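Local coordinates for protein 26S proteasome regulatory subunit rpn10 (Schizosaccharomyces pombe, PDB 2X5N) that protects ubiquitin chains from disassembly by deubiquitinating enzymes as a regulatory subunit of the 26S proteasome, and so promotes protein degradation, at residues A[4-9]-A[49-54]; A[8-13]-A[113-118]; A[138-143]-A[165-170]. One frame throughout, in Å; residues are numbered along the deposited sequence.

Overall arrangement
Interactions 1 and 3 are strand pairings within the single mixed sheet of the von Willebrand factor A domain, ordered 60-63, 47-52, 3-9, 106-113, 136-143, 166-170. Interaction 1 pairs 3-9 with 47-52, and interaction 3 pairs 136-143 with 166-170; their centres lie about 14 Å apart without touching, because strand 106-113 runs between them. Interaction 2, centred about 12 and 13 Å from them, joins the loops at the C-terminal ends of strands 3-9 and 106-113, and its Val113 probably hydrogen-bonds to Ile141 and Ile143. Interactions 1 and 2 start from the same segment, sharing Leu8 and Ile9; interaction 3 opens later. Together they tie the sheet from strand 47-52 to strand 166-170.

Interaction 1: residues A[4-9]-A[49-54]; sequences ATMILI and GLMTIG
Three successive turns of the same sense curl Met6, ending at chi3 -60°, and bring its CE to 3.6 Å from Met51 CG, where the two thioether chains cross at about a right angle. Met51 CG stands beside its own backbone N (chi1 -79°), the position in which it meets that methyl. Leu8 lies alongside Met51 and points the same way, Leu8 CD1 being 3.9 Å from Met51 CB. Gly49 has no side chain, and Met6 SD sits over it at 3.8 Å from Gly49 CA. These groups share the sheet face covered by helix 86-98.

The backbones are adjacent parallel strands, inclined by 27°, of a beta-alpha-beta unit: the chain passes from strand 3-9 through helix 24-42 to strand 47-52 within the alpha/beta fold of the VWA domain. Ile7 bonds to the two residues flanking its partner Leu50: Ile7 N gives to Gly49 O at 2.8 Å and Ile7 O takes Met51 N at 2.9 Å. Ile9 does the same around Thr52, with Met51 O and with Ile53 N, whose bond to Ile9 O at 2.9 Å is more bent.

On the other face, Ile9 CG1 lies between its backbone N and carbonyl carbon, 3.4 Å from Met51 O, while Ile9 CG2 meets Leu50 CD1 at 4.1 Å. Helices 24-42 and 68-75 cover Ile7 and Ile9, and Leu50 packs against Phe71 and Met75.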
# COMPACT_ATOMS: atom_id res chain seq x y z
N ALA A 4 -11.49 0.75 -6.47
CA ALA A 4 -10.28 0.23 -7.09
C ALA A 4 -9.12 0.59 -6.19
O ALA A 4 -8.99 1.75 -5.78
CB ALA A 4 -10.07 0.90 -8.44
N THR A 5 -8.26 -0.38 -5.91
CA THR A 5 -7.17 -0.17 -4.97
C THR A 5 -5.86 -0.52 -5.61
O THR A 5 -5.68 -1.64 -6.11
CB THR A 5 -7.35 -1.06 -3.71
OG1 THR A 5 -8.62 -0.80 -3.09
CG2 THR A 5 -6.27 -0.83 -2.68
N MET A 6 -4.93 0.43 -5.59
CA MET A 6 -3.55 0.14 -5.96
C MET A 6 -2.77 -0.18 -4.69
O MET A 6 -2.73 0.65 -3.77
CB MET A 6 -2.89 1.30 -6.68
CG MET A 6 -3.44 1.59 -8.08
SD MET A 6 -3.28 0.23 -9.24
CE MET A 6 -1.58 -0.02 -9.30
N ILE A 7 -2.20 -1.38 -4.65
CA ILE A 7 -1.38 -1.84 -3.54
C ILE A 7 0.09 -1.65 -3.92
O ILE A 7 0.54 -2.16 -4.93
CB ILE A 7 -1.69 -3.32 -3.16
CG1 ILE A 7 -3.19 -3.47 -2.80
CG2 ILE A 7 -0.81 -3.70 -2.00
CD1 ILE A 7 -3.68 -4.87 -2.64
N LEU A 8 0.80 -0.88 -3.10
CA LEU A 8 2.16 -0.48 -3.35
C LEU A 8 3.07 -1.17 -2.35
O LEU A 8 2.97 -0.93 -1.14
CB LEU A 8 2.32 1.04 -3.19
CG LEU A 8 1.98 1.90 -4.41
CD1 LEU A 8 0.59 1.56 -4.99
CD2 LEU A 8 2.04 3.38 -4.06
N ILE A 9 3.96 -2.02 -2.86
CA ILE A 9 4.90 -2.75 -2.02
C ILE A 9 6.26 -2.08 -2.05
O ILE A 9 6.70 -1.55 -3.07
CB ILE A 9 5.01 -4.25 -2.39
CG1 ILE A 9 5.47 -4.50 -3.84
CG2 ILE A 9 3.68 -4.93 -2.09
CD1 ILE A 9 5.79 -5.92 -4.08
N GLY A 49 -4.75 -3.48 -8.08
CA GLY A 49 -3.54 -3.54 -8.88
C GLY A 49 -2.34 -3.52 -7.95
O GLY A 49 -2.48 -3.29 -6.74
N LEU A 50 -1.17 -3.77 -8.52
CA LEU A 50 0.04 -3.97 -7.76
C LEU A 50 1.16 -3.13 -8.35
O LEU A 50 1.41 -3.16 -9.56
CB LEU A 50 0.46 -5.44 -7.76
CG LEU A 50 1.70 -5.78 -6.94
CD1 LEU A 50 1.46 -5.51 -5.47
CD2 LEU A 50 2.12 -7.23 -7.16
N MET A 51 1.84 -2.38 -7.49
CA MET A 51 3.00 -1.60 -7.86
C MET A 51 4.09 -1.81 -6.84
O MET A 51 3.83 -2.13 -5.69
CB MET A 51 2.69 -0.09 -7.79
CG MET A 51 1.95 0.45 -8.94
SD MET A 51 1.70 2.22 -8.69
CE MET A 51 3.36 2.84 -8.52
N THR A 52 5.32 -1.59 -7.27
CA THR A 52 6.44 -1.42 -6.36
C THR A 52 6.76 0.05 -6.14
O THR A 52 6.39 0.92 -6.95
CB THR A 52 7.71 -2.04 -6.94
OG1 THR A 52 8.05 -1.32 -8.13
CG2 THR A 52 7.54 -3.50 -7.24
N ILE A 53 7.48 0.35 -5.05
CA ILE A 53 8.02 1.69 -4.87
C ILE A 53 9.53 1.69 -4.67
O ILE A 53 10.13 2.75 -4.55
CB ILE A 53 7.33 2.49 -3.76
CG1 ILE A 53 7.60 1.87 -2.39
CG2 ILE A 53 5.85 2.57 -4.02
CD1 ILE A 53 7.27 2.78 -1.21
N GLY A 54 10.14 0.52 -4.74
CA GLY A 54 11.57 0.40 -4.51
C GLY A 54 12.34 0.03 -5.74
O GLY A 54 11.93 0.31 -6.90

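Interaction 2: residues A[8-13]-A[113-118]; sequences LIDNSE and VGSPIV
The carboxylate of Asp10 reaches across to the loop at Gly114 and Ser115, and OD2 alone makes both hydrogen bonds between the segments. The place is the C-terminal end of strands 3-9 and 106-113, where VWA domains with a complete metal ion-dependent adhesion site carry an Asp-x-Ser-x-Ser sequence. Here the sequence runs Asp10, Asn11, Ser12, Glu13, Trp14: the first aspartate and serine are kept, and tryptophan stands where the second serine would be.

Asp10 CG is anti to its backbone N (chi1 -172°), which carries the carboxylate toward the other loop. Gly114 N donates to Asp10 OD2 at 3.0 Å with an N-H...O angle of 161°, from the anti side of the carboxylate and somewhat out of its plane. Ser115 OG donates to the same Asp10 OD2 at 2.7 Å, from the syn side; this holds for one of two modelled conformers of Ser115, so that bond may not be present in every molecule.

The second oxygen serves its own loop. Ser12 N gives to Asp10 OD1 at 2.9 Å, nearly along the C-O direction, closing an Asx turn. The bonds from Gly114 N, Ser12 N and Ser12 OG grip both oxygens and so restrain rotation of the carboxylate; Ser115 OG adds a fourth in the conformer described, and such donors would probably favour the charged form. Asp10 N is also bonded to Gln28 OE1.

Ser12 OG carries the link further: it accepts from Trp14 N, touches Ser115 CB at 3.6 Å, and donates to Asp10 OD1 at 2.9 Å from the syn side, 17° out of the carboxylate plane.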
# COMPACT_ATOMS: atom_id res chain seq x y z
N LEU A 8 0.80 -0.88 -3.10
CA LEU A 8 2.16 -0.48 -3.35
C LEU A 8 3.07 -1.17 -2.35
O LEU A 8 2.97 -0.93 -1.14
CB LEU A 8 2.32 1.04 -3.19
CG LEU A 8 1.98 1.90 -4.41
CD1 LEU A 8 0.59 1.56 -4.99
CD2 LEU A 8 2.04 3.38 -4.06
N ILE A 9 3.96 -2.02 -2.86
CA ILE A 9 4.90 -2.75 -2.02
C ILE A 9 6.26 -2.08 -2.05
O ILE A 9 6.70 -1.55 -3.07
CB ILE A 9 5.01 -4.25 -2.39
CG1 ILE A 9 5.47 -4.50 -3.84
CG2 ILE A 9 3.68 -4.93 -2.09
CD1 ILE A 9 5.79 -5.92 -4.08
N ASP A 10 6.91 -2.09 -0.90
CA ASP A 10 8.26 -1.61 -0.76
C ASP A 10 9.20 -2.79 -1.05
O ASP A 10 9.24 -3.77 -0.31
CB ASP A 10 8.45 -1.03 0.65
CG ASP A 10 9.78 -0.32 0.86
OD1 ASP A 10 10.75 -0.59 0.13
OD2 ASP A 10 9.83 0.51 1.80
N ASN A 11 9.92 -2.69 -2.17
CA ASN A 11 10.97 -3.67 -2.51
C ASN A 11 12.34 -3.02 -2.51
O ASN A 11 13.21 -3.39 -3.31
CB ASN A 11 10.69 -4.34 -3.86
CG ASN A 11 10.73 -3.38 -5.01
OD1 ASN A 11 10.32 -2.23 -4.87
ND2 ASN A 11 11.19 -3.84 -6.17
N SER A 12 12.56 -2.07 -1.58
CA SER A 12 13.88 -1.47 -1.39
C SER A 12 14.80 -2.37 -0.59
O SER A 12 14.37 -3.36 0.02
CB SER A 12 13.77 -0.11 -0.70
OG SER A 12 13.54 -0.25 0.69
N GLU A 13 16.08 -2.01 -0.55
CA GLU A 13 17.08 -2.76 0.20
C GLU A 13 16.76 -2.79 1.71
O GLU A 13 17.19 -3.70 2.40
CB GLU A 13 18.48 -2.21 -0.04
CG GLU A 13 18.68 -0.78 0.44
CD GLU A 13 19.95 -0.14 -0.04
OE1 GLU A 13 20.94 -0.86 -0.29
OE2 GLU A 13 19.96 1.09 -0.17
N VAL A 113 5.45 1.10 3.76
CA VAL A 113 6.68 1.86 3.90
C VAL A 113 7.54 1.19 4.97
O VAL A 113 7.18 1.12 6.14
CB VAL A 113 6.38 3.31 4.33
CG1 VAL A 113 7.70 4.07 4.61
CG2 VAL A 113 5.54 4.02 3.25
N GLY A 114 8.68 0.66 4.52
CA GLY A 114 9.67 0.04 5.40
C GLY A 114 11.03 0.66 5.22
O GLY A 114 12.04 0.06 5.60
N SER A 115 11.04 1.88 4.72
CA SER A 115 12.26 2.58 4.35
C SER A 115 12.08 4.07 4.61
O SER A 115 10.96 4.57 4.59
CB SER A 115 12.53 2.39 2.86
OG SER A 115 11.35 2.71 2.15
N PRO A 116 13.18 4.79 4.81
CA PRO A 116 13.07 6.24 4.90
C PRO A 116 12.34 6.94 3.78
O PRO A 116 12.61 6.60 2.64
CB PRO A 116 14.48 6.73 5.25
CG PRO A 116 15.21 5.51 5.68
CD PRO A 116 14.57 4.34 4.97
N ILE A 117 11.44 7.86 4.05
CA ILE A 117 10.75 8.53 2.95
C ILE A 117 11.66 9.58 2.32
O ILE A 117 12.26 10.38 3.01
CB ILE A 117 9.44 9.11 3.42
CG1 ILE A 117 8.48 7.95 3.71
CG2 ILE A 117 8.84 10.05 2.37
CD1 ILE A 117 7.16 8.35 4.29
N VAL A 118 11.78 9.58 1.00
CA VAL A 118 12.72 10.48 0.35
C VAL A 118 12.20 11.93 0.41
O VAL A 118 12.98 12.83 0.62
CB VAL A 118 13.04 10.02 -1.10
CG1 VAL A 118 11.79 10.00 -1.96
CG2 VAL A 118 14.12 10.90 -1.70

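Interaction 3: residues A[138-143]-A[165-170]; sequences IDIIHI and CHLVSI
The parallel pairing of Asp139 with His166, Ile140 with Leu167 and their successors closes the last beta-alpha-beta crossover of the sheet, from strand 136-143 through helix 151-159 to strand 166-170, which is the edge strand within this chain. Asp139 CG lies beside its backbone N (chi1 -56°), and OD1 accepts from His166 ND1 at 2.7 Å. The acceptor sits in the imidazole plane to within 2°. The carboxylate is turned 46° from the ring, and ND1 meets OD1 on the syn side, well out of the carboxylate plane. Asp139 OD2 forms a salt bridge with Arg108 on the neighbouring strand, and this charge may balance the carboxylate.

In this VWA fold the backbones pair as is usual in parallel sheets, each bonding residue using N and O on those flanking its partner: Ile140 N gives to His166 O at 2.8 Å and Ile140 O takes Val168 N at 2.8 Å. Ile138 O accepts from His166 N in the carbonyl plane, while Ile138 N has Cys165 SG as acceptor at 3.4 Å.

On the face turned to helix 151-159, Leu167 CD1 meets Ile140 CG2 at 3.9 Å in the Ile140 conformer described, one of two. His142 lies further along that face. Its ND1 holds a water at 2.7 Å in the ring plane, and the same water bonds Ser169 OG at 2.8 Å in one of that serine's two conformers.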
# COMPACT_ATOMS: atom_id res chain seq x y z
N ILE A 138 -6.08 6.84 1.09
CA ILE A 138 -4.82 6.14 1.25
C ILE A 138 -4.70 5.56 2.65
O ILE A 138 -5.06 6.20 3.64
CB ILE A 138 -3.62 7.05 0.91
CG1 ILE A 138 -2.30 6.28 1.06
CG2 ILE A 138 -3.65 8.34 1.73
CD1 ILE A 138 -1.17 6.81 0.23
N ASP A 139 -4.20 4.33 2.68
CA ASP A 139 -3.77 3.66 3.90
C ASP A 139 -2.28 3.40 3.78
O ASP A 139 -1.78 3.01 2.73
CB ASP A 139 -4.50 2.34 4.08
CG ASP A 139 -5.98 2.52 4.09
OD1 ASP A 139 -6.46 3.42 4.81
OD2 ASP A 139 -6.66 1.76 3.37
N ILE A 140 -1.57 3.62 4.88
CA ILE A 140 -0.14 3.33 4.92
C ILE A 140 0.13 2.33 6.02
O ILE A 140 -0.33 2.50 7.14
CB ILE A 140 0.68 4.59 5.18
CG1 ILE A 140 0.53 5.56 4.01
CG2 ILE A 140 2.13 4.24 5.41
CD1 ILE A 140 1.19 6.91 4.24
N ILE A 141 0.87 1.28 5.68
CA ILE A 141 1.35 0.28 6.65
C ILE A 141 2.83 0.61 6.83
O ILE A 141 3.62 0.43 5.91
CB ILE A 141 1.17 -1.14 6.11
CG1 ILE A 141 -0.33 -1.43 5.91
CG2 ILE A 141 1.80 -2.14 7.08
CD1 ILE A 141 -0.63 -2.58 4.95
N HIS A 142 3.17 1.12 8.01
CA HIS A 142 4.50 1.60 8.30
C HIS A 142 5.20 0.61 9.23
O HIS A 142 4.69 0.30 10.32
CB HIS A 142 4.39 2.98 8.96
CG HIS A 142 5.69 3.72 9.02
ND1 HIS A 142 5.90 4.77 9.89
CD2 HIS A 142 6.82 3.61 8.29
CE1 HIS A 142 7.12 5.25 9.71
NE2 HIS A 142 7.70 4.56 8.75
N ILE A 143 6.35 0.10 8.79
CA ILE A 143 7.14 -0.85 9.56
C ILE A 143 8.60 -0.40 9.60
O ILE A 143 9.02 0.44 8.81
CB ILE A 143 7.04 -2.28 8.96
CG1 ILE A 143 7.74 -2.39 7.62
CG2 ILE A 143 5.58 -2.72 8.94
CD1 ILE A 143 7.73 -3.79 7.07
N CYS A 165 -8.91 7.37 5.48
CA CYS A 165 -7.48 7.12 5.40
C CYS A 165 -6.94 6.64 6.74
O CYS A 165 -7.39 7.09 7.78
CB CYS A 165 -6.75 8.41 5.01
SG CYS A 165 -7.21 9.08 3.38
N HIS A 166 -5.92 5.78 6.70
CA HIS A 166 -5.39 5.15 7.92
C HIS A 166 -3.89 5.02 7.88
O HIS A 166 -3.31 4.73 6.84
CB HIS A 166 -5.99 3.74 8.13
CG HIS A 166 -7.47 3.73 8.07
ND1 HIS A 166 -8.17 3.69 6.89
CD2 HIS A 166 -8.39 3.82 9.05
CE1 HIS A 166 -9.47 3.74 7.14
NE2 HIS A 166 -9.63 3.82 8.45
N LEU A 167 -3.29 5.24 9.04
CA LEU A 167 -1.89 4.91 9.27
C LEU A 167 -1.85 3.76 10.26
O LEU A 167 -2.34 3.88 11.40
CB LEU A 167 -1.15 6.11 9.83
CG LEU A 167 0.31 5.85 10.20
CD1 LEU A 167 1.13 5.41 9.01
CD2 LEU A 167 0.90 7.09 10.82
N VAL A 168 -1.28 2.65 9.82
CA VAL A 168 -1.14 1.45 10.64
C VAL A 168 0.38 1.28 10.83
O VAL A 168 1.11 0.98 9.89
CB VAL A 168 -1.75 0.21 9.96
CG1 VAL A 168 -1.49 -1.07 10.77
CG2 VAL A 168 -3.25 0.44 9.70
N SER A 169 0.84 1.44 12.07
CA SER A 169 2.27 1.44 12.37
C SER A 169 2.55 0.23 13.23
O SER A 169 1.98 0.11 14.30
CB SER A 169 2.63 2.72 13.14
OG SER A 169 2.31 3.87 12.40
N ILE A 170 3.44 -0.65 12.77
CA ILE A 170 3.65 -1.91 13.46
C ILE A 170 5.13 -2.08 13.72
O ILE A 170 5.89 -2.24 12.78
CB ILE A 170 3.21 -3.09 12.61
CG1 ILE A 170 1.73 -2.97 12.22
CG2 ILE A 170 3.47 -4.41 13.34
CD1 ILE A 170 0.78 -3.01 13.38
O HOH W 1 4.44 5.63 12.03